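Local atomic coordinates of phospholethanolamine N-methyltransferase 2 (Haemonchus contortus, PDB entry 4KRI), a protein that probably transfers methyl groups from S-adenosylmethionine to phosphomonomethylethanolamine and its dimethyl product, late steps of phosphocholine synthesis in a parasitic nematode. Residues 200-211 with 233-244; 247-258 with 272-280. All blocks are in the same frame, centred on the assembly; numbering follows the deposited sequence.

Contact 1 of 2, residues 200-211 with 233-244. With SAH (S-adenosyl-L-homocysteine), chain D; 1SH (2-(methylamino)ethyl dihydrogen phosphate), chain E.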
# COMPACT_ATOMS: atom_id res chain seq x y z
N ASN A 200 -16.73 3.10 -1.04
CA ASN A 200 -15.46 2.86 -0.34
C ASN A 200 -14.93 1.42 -0.37
O ASN A 200 -13.90 1.14 0.23
CB ASN A 200 -15.48 3.36 1.11
CG ASN A 200 -15.95 4.80 1.22
OD1 ASN A 200 -15.26 5.73 0.81
ND2 ASN A 200 -17.12 4.99 1.81
N PHE A 201 -15.62 0.53 -1.08
CA PHE A 201 -15.21 -0.87 -1.13
C PHE A 201 -14.86 -1.36 -2.53
O PHE A 201 -15.49 -0.96 -3.51
CB PHE A 201 -16.30 -1.76 -0.53
CG PHE A 201 -16.36 -1.68 0.96
CD1 PHE A 201 -15.56 -2.49 1.75
CD2 PHE A 201 -17.20 -0.76 1.58
CE1 PHE A 201 -15.60 -2.41 3.14
CE2 PHE A 201 -17.24 -0.66 2.98
CZ PHE A 201 -16.44 -1.49 3.75
N ILE A 202 -13.87 -2.25 -2.59
CA ILE A 202 -13.49 -2.91 -3.84
C ILE A 202 -13.60 -4.43 -3.62
O ILE A 202 -12.91 -5.21 -4.26
CB ILE A 202 -12.04 -2.55 -4.28
CG1 ILE A 202 -11.81 -1.05 -4.14
CG2 ILE A 202 -11.78 -2.97 -5.74
CD1 ILE A 202 -12.64 -0.23 -5.12
N SER A 203 -14.46 -4.84 -2.70
CA SER A 203 -14.60 -6.24 -2.34
C SER A 203 -16.06 -6.65 -2.33
O SER A 203 -16.94 -5.83 -2.05
CB SER A 203 -13.98 -6.50 -0.96
OG SER A 203 -14.50 -5.56 -0.02
N PRO A 204 -16.33 -7.92 -2.64
CA PRO A 204 -17.68 -8.49 -2.70
C PRO A 204 -18.52 -8.14 -1.48
O PRO A 204 -18.09 -8.33 -0.34
CB PRO A 204 -17.41 -10.00 -2.69
CG PRO A 204 -16.12 -10.14 -3.41
CD PRO A 204 -15.31 -8.90 -3.06
N GLY A 205 -19.71 -7.60 -1.74
CA GLY A 205 -20.71 -7.43 -0.70
C GLY A 205 -20.68 -6.09 0.03
O GLY A 205 -21.57 -5.81 0.83
N GLY A 206 -19.66 -5.28 -0.24
CA GLY A 206 -19.58 -3.95 0.32
C GLY A 206 -19.64 -3.90 1.84
O GLY A 206 -19.14 -4.80 2.52
N TRP A 207 -20.27 -2.86 2.37
CA TRP A 207 -20.22 -2.56 3.82
C TRP A 207 -20.81 -3.70 4.66
O TRP A 207 -20.19 -4.15 5.62
CB TRP A 207 -20.98 -1.26 4.11
CG TRP A 207 -21.26 -1.01 5.60
CD1 TRP A 207 -22.24 -1.60 6.36
CD2 TRP A 207 -20.58 -0.10 6.45
NE1 TRP A 207 -22.19 -1.11 7.65
CE2 TRP A 207 -21.18 -0.19 7.73
CE3 TRP A 207 -19.52 0.79 6.27
CZ2 TRP A 207 -20.74 0.57 8.82
CZ3 TRP A 207 -19.09 1.54 7.35
CH2 TRP A 207 -19.70 1.43 8.61
N ASN A 208 -21.99 -4.17 4.30
CA ASN A 208 -22.64 -5.21 5.09
C ASN A 208 -21.82 -6.49 5.13
O ASN A 208 -21.76 -7.17 6.16
CB ASN A 208 -24.04 -5.51 4.57
CG ASN A 208 -25.02 -4.40 4.85
OD1 ASN A 208 -24.84 -3.63 5.79
ND2 ASN A 208 -26.07 -4.32 4.04
N GLN A 209 -21.20 -6.84 4.01
CA GLN A 209 -20.45 -8.10 3.99
C GLN A 209 -19.16 -7.95 4.77
O GLN A 209 -18.77 -8.86 5.50
CB GLN A 209 -20.14 -8.55 2.56
CG GLN A 209 -19.42 -9.89 2.49
CD GLN A 209 -20.27 -11.05 3.01
OE1 GLN A 209 -21.44 -11.18 2.66
NE2 GLN A 209 -19.67 -11.92 3.83
N ASN A 210 -18.49 -6.82 4.61
CA ASN A 210 -17.27 -6.62 5.37
C ASN A 210 -17.51 -6.64 6.87
O ASN A 210 -16.68 -7.13 7.64
CB ASN A 210 -16.54 -5.35 4.95
CG ASN A 210 -15.09 -5.38 5.35
OD1 ASN A 210 -14.31 -6.16 4.82
ND2 ASN A 210 -14.73 -4.55 6.33
N LEU A 211 -18.67 -6.15 7.30
CA LEU A 211 -18.97 -6.16 8.73
C LEU A 211 -19.14 -7.59 9.23
O LEU A 211 -18.69 -7.94 10.32
CB LEU A 211 -20.23 -5.34 9.04
CG LEU A 211 -20.60 -5.24 10.51
CD1 LEU A 211 -19.53 -4.46 11.27
CD2 LEU A 211 -21.96 -4.58 10.67
N ILE A 233 -9.31 1.38 -1.37
CA ILE A 233 -9.70 2.77 -1.16
C ILE A 233 -10.20 3.05 0.25
O ILE A 233 -10.70 4.15 0.54
CB ILE A 233 -10.71 3.27 -2.21
CG1 ILE A 233 -12.02 2.48 -2.15
CG2 ILE A 233 -10.10 3.22 -3.60
CD1 ILE A 233 -13.06 3.01 -3.13
N GLY A 234 -10.03 2.08 1.15
CA GLY A 234 -10.06 2.37 2.58
C GLY A 234 -11.32 2.01 3.35
O GLY A 234 -11.35 2.12 4.58
N GLY A 235 -12.36 1.58 2.64
CA GLY A 235 -13.65 1.33 3.26
C GLY A 235 -13.60 0.38 4.44
O GLY A 235 -14.24 0.63 5.48
N GLY A 236 -12.85 -0.70 4.30
CA GLY A 236 -12.71 -1.69 5.36
C GLY A 236 -11.98 -1.17 6.57
O GLY A 236 -12.40 -1.41 7.71
N ALA A 237 -10.86 -0.46 6.35
CA ALA A 237 -10.12 0.10 7.46
C ALA A 237 -10.96 1.12 8.21
O ALA A 237 -10.97 1.15 9.45
CB ALA A 237 -8.81 0.73 6.99
N ARG A 238 -11.63 1.98 7.46
CA ARG A 238 -12.45 3.01 8.05
C ARG A 238 -13.60 2.41 8.86
O ARG A 238 -13.98 2.94 9.91
CB ARG A 238 -12.97 3.97 6.97
CG ARG A 238 -11.86 4.82 6.33
CD ARG A 238 -11.33 5.87 7.30
NE ARG A 238 -12.42 6.77 7.68
CZ ARG A 238 -12.90 7.74 6.90
NH1 ARG A 238 -12.37 7.97 5.71
NH2 ARG A 238 -13.91 8.50 7.33
N GLN A 239 -14.13 1.29 8.38
CA GLN A 239 -15.21 0.58 9.07
C GLN A 239 -14.74 -0.11 10.35
O GLN A 239 -15.44 -0.10 11.36
CB GLN A 239 -15.82 -0.46 8.13
CG GLN A 239 -16.95 -1.24 8.75
CD GLN A 239 -17.46 -2.31 7.80
OE1 GLN A 239 -16.67 -3.03 7.20
NE2 GLN A 239 -18.78 -2.40 7.66
N ALA A 240 -13.57 -0.73 10.29
CA ALA A 240 -12.98 -1.34 11.49
C ALA A 240 -12.80 -0.29 12.58
O ALA A 240 -13.08 -0.53 13.76
CB ALA A 240 -11.65 -2.02 11.15
N ALA A 241 -12.35 0.90 12.18
CA ALA A 241 -12.15 1.97 13.15
C ALA A 241 -13.50 2.49 13.64
O ALA A 241 -13.70 2.67 14.85
CB ALA A 241 -11.33 3.10 12.54
N SER A 242 -14.44 2.74 12.73
CA SER A 242 -15.67 3.41 13.17
C SER A 242 -16.61 2.48 13.94
O SER A 242 -17.32 2.93 14.85
CB SER A 242 -16.41 4.04 11.99
OG SER A 242 -16.82 3.05 11.07
N GLU A 243 -16.60 1.20 13.61
CA GLU A 243 -17.51 0.24 14.23
C GLU A 243 -16.96 -0.39 15.50
O GLU A 243 -17.71 -0.68 16.44
CB GLU A 243 -17.84 -0.88 13.24
CG GLU A 243 -18.77 -0.46 12.12
CD GLU A 243 -20.20 -0.24 12.60
OE1 GLU A 243 -20.71 -1.08 13.38
OE2 GLU A 243 -20.80 0.78 12.21
N PHE A 244 -15.65 -0.64 15.52
CA PHE A 244 -15.05 -1.32 16.66
C PHE A 244 -14.05 -0.47 17.43
O PHE A 244 -13.57 -0.89 18.49
CB PHE A 244 -14.38 -2.62 16.19
CG PHE A 244 -15.34 -3.59 15.56
CD1 PHE A 244 -16.04 -4.50 16.34
CD2 PHE A 244 -15.54 -3.60 14.19
CE1 PHE A 244 -16.92 -5.39 15.77
CE2 PHE A 244 -16.42 -4.48 13.61
CZ PHE A 244 -17.11 -5.39 14.40
N SAH D . -9.39 -4.67 1.07
CA SAH D . -10.04 -3.66 0.20
CB SAH D . -9.35 -3.65 -1.22
CG SAH D . -9.53 -4.89 -2.10
SD SAH D . -8.64 -4.75 -3.68
C SAH D . -11.50 -3.83 0.17
O SAH D . -12.04 -4.67 0.88
OXT SAH D . -12.19 -2.99 -0.39
C5' SAH D . -7.02 -5.52 -3.47
C4' SAH D . -5.97 -4.64 -3.11
O4' SAH D . -4.80 -5.43 -2.76
C3' SAH D . -5.55 -3.81 -4.26
O3' SAH D . -5.72 -2.45 -3.93
C2' SAH D . -4.13 -4.11 -4.47
O2' SAH D . -3.39 -2.98 -4.85
C1' SAH D . -3.71 -4.65 -3.15
N9 SAH D . -2.43 -5.44 -3.21
C8 SAH D . -2.16 -6.49 -4.02
N7 SAH D . -0.95 -6.95 -3.71
C5 SAH D . -0.45 -6.21 -2.70
C6 SAH D . 0.76 -6.25 -1.99
N6 SAH D . 1.74 -7.17 -2.29
N1 SAH D . 0.95 -5.33 -1.01
C2 SAH D . 0.01 -4.43 -0.71
N3 SAH D . -1.16 -4.37 -1.37
C4 SAH D . -1.41 -5.24 -2.37
O4 1SH E . -13.56 -9.91 -9.70
P1 1SH E . -12.38 -9.16 -10.32
O1 1SH E . -11.37 -10.07 -10.89
O3 1SH E . -12.92 -8.18 -11.43
O2 1SH E . -11.67 -8.33 -9.17
C1 1SH E . -12.40 -7.53 -8.41
C2 1SH E . -11.70 -6.94 -7.19
N1 1SH E . -11.31 -7.85 -6.15
C3 1SH E . -10.54 -7.13 -5.21
O HOH W 1 -11.59 -0.31 -0.51
O HOH W 2 -12.17 -3.93 7.77
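Q239 has the largest share of this interface, its side-chain amide joined to helix 206-211 at both ends. CG lies anti to the backbone N (chi1 -179°), and the extended chain carries the amide away from helix 235-244 to the turn of W207 and N210. Its OE1 accepts from N210 ND2 at 2.6 Å; the two amide planes are nearly coplanar, and the donor comes in almost along the C=O axis. Its NE2 donates to W207 O at 3.0 Å, from above that carbonyl's plane, while the helical donor L211 N arrives from the opposite face. These two bonds fix the amide's rotation. The same NE2 sits 3.1 Å above the plane of the W207 indole, and Q239 CG makes a CH-pi contact with its six-membered ring. E243 OE2 approaches the indole edge, in its plane, 3.4 Å from W207 CZ2.

Nearer the ligand, F201 is sandwiched: G235 CA lies over one ring face, 4.1 Å from the centroid, and the G206-W207 peptide covers the other. G235 N donates weakly to N200 O, which also accepts a hydrogen bond from a water that likewise donates to S-adenosylhomocysteine OXT. I202 N binds that OXT directly at 2.9 Å, nearly straight, and S203 OG donates to the other carboxylate oxygen.

In the second shell, R296 of strand 290-296 holds N210 OD1 and P204 O, and R264 holds N200 OD1. The helix axes cross at -59°, 10.4 Å apart. Helix 206-211 packs on Q239, E243 and F244 of helix 235-244, while the loop residues N200 and F201 cover its glycine-rich start; strand 290-296 touches N210, and helices 187-197 and 255-268 flank I202 and I233.

Contact 2 of 2, residues 247-258 with 272-280. With SAH (S-adenosyl-L-homocysteine), chain D.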
# COMPACT_ATOMS: atom_id res chain seq x y z
N GLN A 247 -7.54 0.80 16.16
CA GLN A 247 -6.53 1.61 15.49
C GLN A 247 -6.04 0.78 14.31
O GLN A 247 -5.57 -0.36 14.47
CB GLN A 247 -5.37 1.91 16.44
CG GLN A 247 -4.25 2.71 15.81
CD GLN A 247 -3.19 3.09 16.82
OE1 GLN A 247 -2.20 2.37 17.00
NE2 GLN A 247 -3.39 4.21 17.49
N VAL A 248 -6.19 1.33 13.11
CA VAL A 248 -5.97 0.54 11.90
C VAL A 248 -4.91 1.18 11.03
O VAL A 248 -4.99 2.36 10.72
CB VAL A 248 -7.24 0.42 11.05
CG1 VAL A 248 -6.98 -0.52 9.88
CG2 VAL A 248 -8.41 -0.08 11.89
N HIS A 249 -3.90 0.39 10.64
CA HIS A 249 -2.90 0.86 9.69
C HIS A 249 -3.10 0.07 8.43
O HIS A 249 -2.98 -1.15 8.42
CB HIS A 249 -1.48 0.63 10.19
CG HIS A 249 -0.44 1.17 9.25
ND1 HIS A 249 -0.41 2.49 8.85
CD2 HIS A 249 0.59 0.56 8.62
CE1 HIS A 249 0.61 2.67 8.02
NE2 HIS A 249 1.23 1.51 7.86
N GLY A 250 -3.40 0.77 7.35
CA GLY A 250 -3.68 0.10 6.09
C GLY A 250 -2.56 0.28 5.10
O GLY A 250 -2.04 1.39 4.96
N VAL A 251 -2.19 -0.80 4.41
CA VAL A 251 -1.14 -0.71 3.40
C VAL A 251 -1.67 -1.17 2.05
O VAL A 251 -2.55 -2.04 1.97
CB VAL A 251 0.15 -1.48 3.80
CG1 VAL A 251 0.68 -0.94 5.14
CG2 VAL A 251 -0.09 -2.99 3.89
N ASP A 252 -1.18 -0.55 0.98
CA ASP A 252 -1.53 -0.99 -0.36
C ASP A 252 -0.40 -0.66 -1.29
O ASP A 252 0.30 0.33 -1.09
CB ASP A 252 -2.80 -0.29 -0.84
CG ASP A 252 -3.51 -1.09 -1.89
OD1 ASP A 252 -4.57 -1.70 -1.58
OD2 ASP A 252 -3.00 -1.16 -3.03
N LEU A 253 -0.21 -1.48 -2.32
CA LEU A 253 0.87 -1.24 -3.26
C LEU A 253 0.44 -0.23 -4.31
O LEU A 253 1.27 0.46 -4.90
CB LEU A 253 1.29 -2.56 -3.92
CG LEU A 253 2.54 -2.49 -4.80
CD1 LEU A 253 3.67 -1.73 -4.11
CD2 LEU A 253 3.00 -3.88 -5.16
N SER A 254 -0.87 -0.13 -4.53
CA SER A 254 -1.36 0.77 -5.57
C SER A 254 -1.51 2.21 -5.10
O SER A 254 -2.29 2.48 -4.19
CB SER A 254 -2.70 0.26 -6.10
OG SER A 254 -3.33 1.26 -6.91
N THR A 255 -0.78 3.14 -5.73
CA THR A 255 -0.94 4.55 -5.41
C THR A 255 -2.29 5.09 -5.88
O THR A 255 -2.82 6.01 -5.27
CB THR A 255 0.17 5.43 -6.01
OG1 THR A 255 0.45 5.01 -7.35
CG2 THR A 255 1.43 5.34 -5.16
N ASN A 256 -2.82 4.53 -6.96
CA ASN A 256 -4.18 4.89 -7.39
C ASN A 256 -5.22 4.62 -6.30
O ASN A 256 -6.08 5.47 -6.03
CB ASN A 256 -4.59 4.16 -8.67
CG ASN A 256 -3.94 4.73 -9.90
OD1 ASN A 256 -3.43 5.85 -9.89
ND2 ASN A 256 -3.99 3.97 -11.00
N MET A 257 -5.13 3.45 -5.68
CA MET A 257 -6.02 3.07 -4.59
C MET A 257 -5.83 3.96 -3.38
O MET A 257 -6.78 4.53 -2.84
CB MET A 257 -5.75 1.62 -4.17
CG MET A 257 -6.23 0.58 -5.13
SD MET A 257 -8.02 0.50 -5.09
CE MET A 257 -8.31 -1.14 -5.67
N LEU A 258 -4.58 4.09 -2.94
CA LEU A 258 -4.34 4.78 -1.69
C LEU A 258 -4.57 6.29 -1.82
O LEU A 258 -4.92 6.95 -0.84
CB LEU A 258 -2.94 4.47 -1.15
CG LEU A 258 -2.96 4.38 0.38
CD1 LEU A 258 -3.73 3.15 0.80
CD2 LEU A 258 -1.56 4.38 0.97
N ARG A 272 -7.81 7.32 14.10
CA ARG A 272 -7.56 5.88 14.28
C ARG A 272 -6.97 5.23 13.05
O ARG A 272 -6.46 4.12 13.11
CB ARG A 272 -8.86 5.15 14.68
CG ARG A 272 -9.25 5.50 16.12
CD ARG A 272 -10.67 5.10 16.46
NE ARG A 272 -11.67 5.69 15.57
CZ ARG A 272 -12.97 5.75 15.84
NH1 ARG A 272 -13.42 5.30 17.00
NH2 ARG A 272 -13.80 6.29 14.96
N VAL A 273 -7.03 5.93 11.92
CA VAL A 273 -6.68 5.32 10.65
C VAL A 273 -5.49 6.00 9.99
O VAL A 273 -5.47 7.20 9.82
CB VAL A 273 -7.85 5.40 9.68
CG1 VAL A 273 -7.46 4.84 8.31
CG2 VAL A 273 -9.02 4.60 10.24
N THR A 274 -4.49 5.20 9.62
CA THR A 274 -3.33 5.73 8.89
C THR A 274 -3.05 4.78 7.72
O THR A 274 -3.53 3.64 7.73
CB THR A 274 -2.09 5.87 9.79
OG1 THR A 274 -1.78 4.60 10.38
CG2 THR A 274 -2.34 6.96 10.89
N TYR A 275 -2.29 5.24 6.73
CA TYR A 275 -2.06 4.47 5.51
C TYR A 275 -0.59 4.55 5.06
O TYR A 275 0.11 5.51 5.38
CB TYR A 275 -2.93 5.03 4.38
CG TYR A 275 -4.42 4.87 4.56
CD1 TYR A 275 -4.99 3.62 4.71
CD2 TYR A 275 -5.26 5.98 4.55
CE1 TYR A 275 -6.37 3.46 4.85
CE2 TYR A 275 -6.65 5.83 4.69
CZ TYR A 275 -7.18 4.58 4.85
OH TYR A 275 -8.56 4.45 4.97
N ALA A 276 -0.13 3.54 4.32
CA ALA A 276 1.21 3.57 3.72
C ALA A 276 1.17 2.88 2.37
O ALA A 276 0.45 1.90 2.20
CB ALA A 276 2.25 2.88 4.62
N VAL A 277 1.89 3.42 1.38
CA VAL A 277 2.06 2.71 0.12
C VAL A 277 3.28 1.81 0.28
O VAL A 277 4.38 2.30 0.54
CB VAL A 277 2.35 3.68 -1.04
CG1 VAL A 277 2.35 2.94 -2.37
CG2 VAL A 277 1.32 4.80 -1.07
N CYS A 278 3.09 0.50 0.14
CA CYS A 278 4.22 -0.44 0.18
C CYS A 278 3.75 -1.80 -0.22
O CYS A 278 2.56 -2.05 -0.31
CB CYS A 278 4.84 -0.51 1.58
SG CYS A 278 3.70 -1.06 2.90
N ASP A 279 4.71 -2.68 -0.49
CA ASP A 279 4.43 -4.06 -0.84
C ASP A 279 4.49 -4.84 0.47
O ASP A 279 5.53 -4.89 1.13
CB ASP A 279 5.49 -4.57 -1.83
CG ASP A 279 5.23 -5.98 -2.31
OD1 ASP A 279 4.58 -6.76 -1.58
OD2 ASP A 279 5.68 -6.32 -3.43
N ALA A 280 3.37 -5.43 0.86
CA ALA A 280 3.26 -6.07 2.17
C ALA A 280 4.18 -7.29 2.32
O ALA A 280 4.44 -7.75 3.43
CB ALA A 280 1.80 -6.46 2.45
N SAH D . -9.39 -4.67 1.07
CA SAH D . -10.04 -3.66 0.20
CB SAH D . -9.35 -3.65 -1.22
CG SAH D . -9.53 -4.89 -2.10
SD SAH D . -8.64 -4.75 -3.68
C SAH D . -11.50 -3.83 0.17
O SAH D . -12.04 -4.67 0.88
OXT SAH D . -12.19 -2.99 -0.39
C5' SAH D . -7.02 -5.52 -3.47
C4' SAH D . -5.97 -4.64 -3.11
O4' SAH D . -4.80 -5.43 -2.76
C3' SAH D . -5.55 -3.81 -4.26
O3' SAH D . -5.72 -2.45 -3.93
C2' SAH D . -4.13 -4.11 -4.47
O2' SAH D . -3.39 -2.98 -4.85
C1' SAH D . -3.71 -4.65 -3.15
N9 SAH D . -2.43 -5.44 -3.21
C8 SAH D . -2.16 -6.49 -4.02
N7 SAH D . -0.95 -6.95 -3.71
C5 SAH D . -0.45 -6.21 -2.70
C6 SAH D . 0.76 -6.25 -1.99
N6 SAH D . 1.74 -7.17 -2.29
N1 SAH D . 0.95 -5.33 -1.01
C2 SAH D . 0.01 -4.43 -0.71
N3 SAH D . -1.16 -4.37 -1.37
C4 SAH D . -1.41 -5.24 -2.37
O HOH W 3 -3.32 3.86 12.63
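H249 holds its ring anti to the backbone N (chi1 -177°), whereas T274 sets OG1 between its backbone N and carbonyl carbon (chi1 57°); this puts OG1 on the same sheet face as the H249 ring, hydrogen-bonded to ND1 at 2.9 Å and near the imidazole plane. D252, with chi1 -155°, turns its carboxylate to S-adenosylhomocysteine: OD1 accepts from O3' at 2.7 Å and OD2 from O2' at 2.6 Å. OD2 also takes S254 N on its anti lone pair, an Asx turn, and OD1 is bonded to G232 N, so several donors hold the group in place.

Between the strands, six backbone bonds run in parallel register from V248 N–R272 O to C278 N–D252 O. In the last, the donor stands above the carbonyl plane of D252. L258 lays CD2 against V277 CG2 at 3.6 Å and Y275 CB at 3.7 Å, packing helix 255-258 onto the second strand.

Past that strand, A280 N donates to adenine N1 at 3.1 Å. The adenine N6 donates in turn to D279 OD1. This is the beta-alpha-beta unit of a Rossmann-like methyltransferase, with an acidic residue at the end of strand 247-252 gripping the ribose diol.

Overall arrangement
Followed from the N terminus, the chain first passes through 200-211, then crosses 21 intervening residues, including strand 225-229, before helix 235-244 returns to close contact 1. Strand 247-252 follows directly, and helix 255-268 leads over to strand 273-277, closing contact 2. The loops are therefore in series, neither nested nor crossing, with centres about 14 Å apart. They also touch: A241 CB packs on V273 CG2 at 3.6 Å, and R238 CG lies 3.6 Å from Y275 OH, seating helix 235-244 on the sheet. Both reach S-adenosylhomocysteine, contact 1 at its amino-acid end and contact 2 at its ribose and adenine.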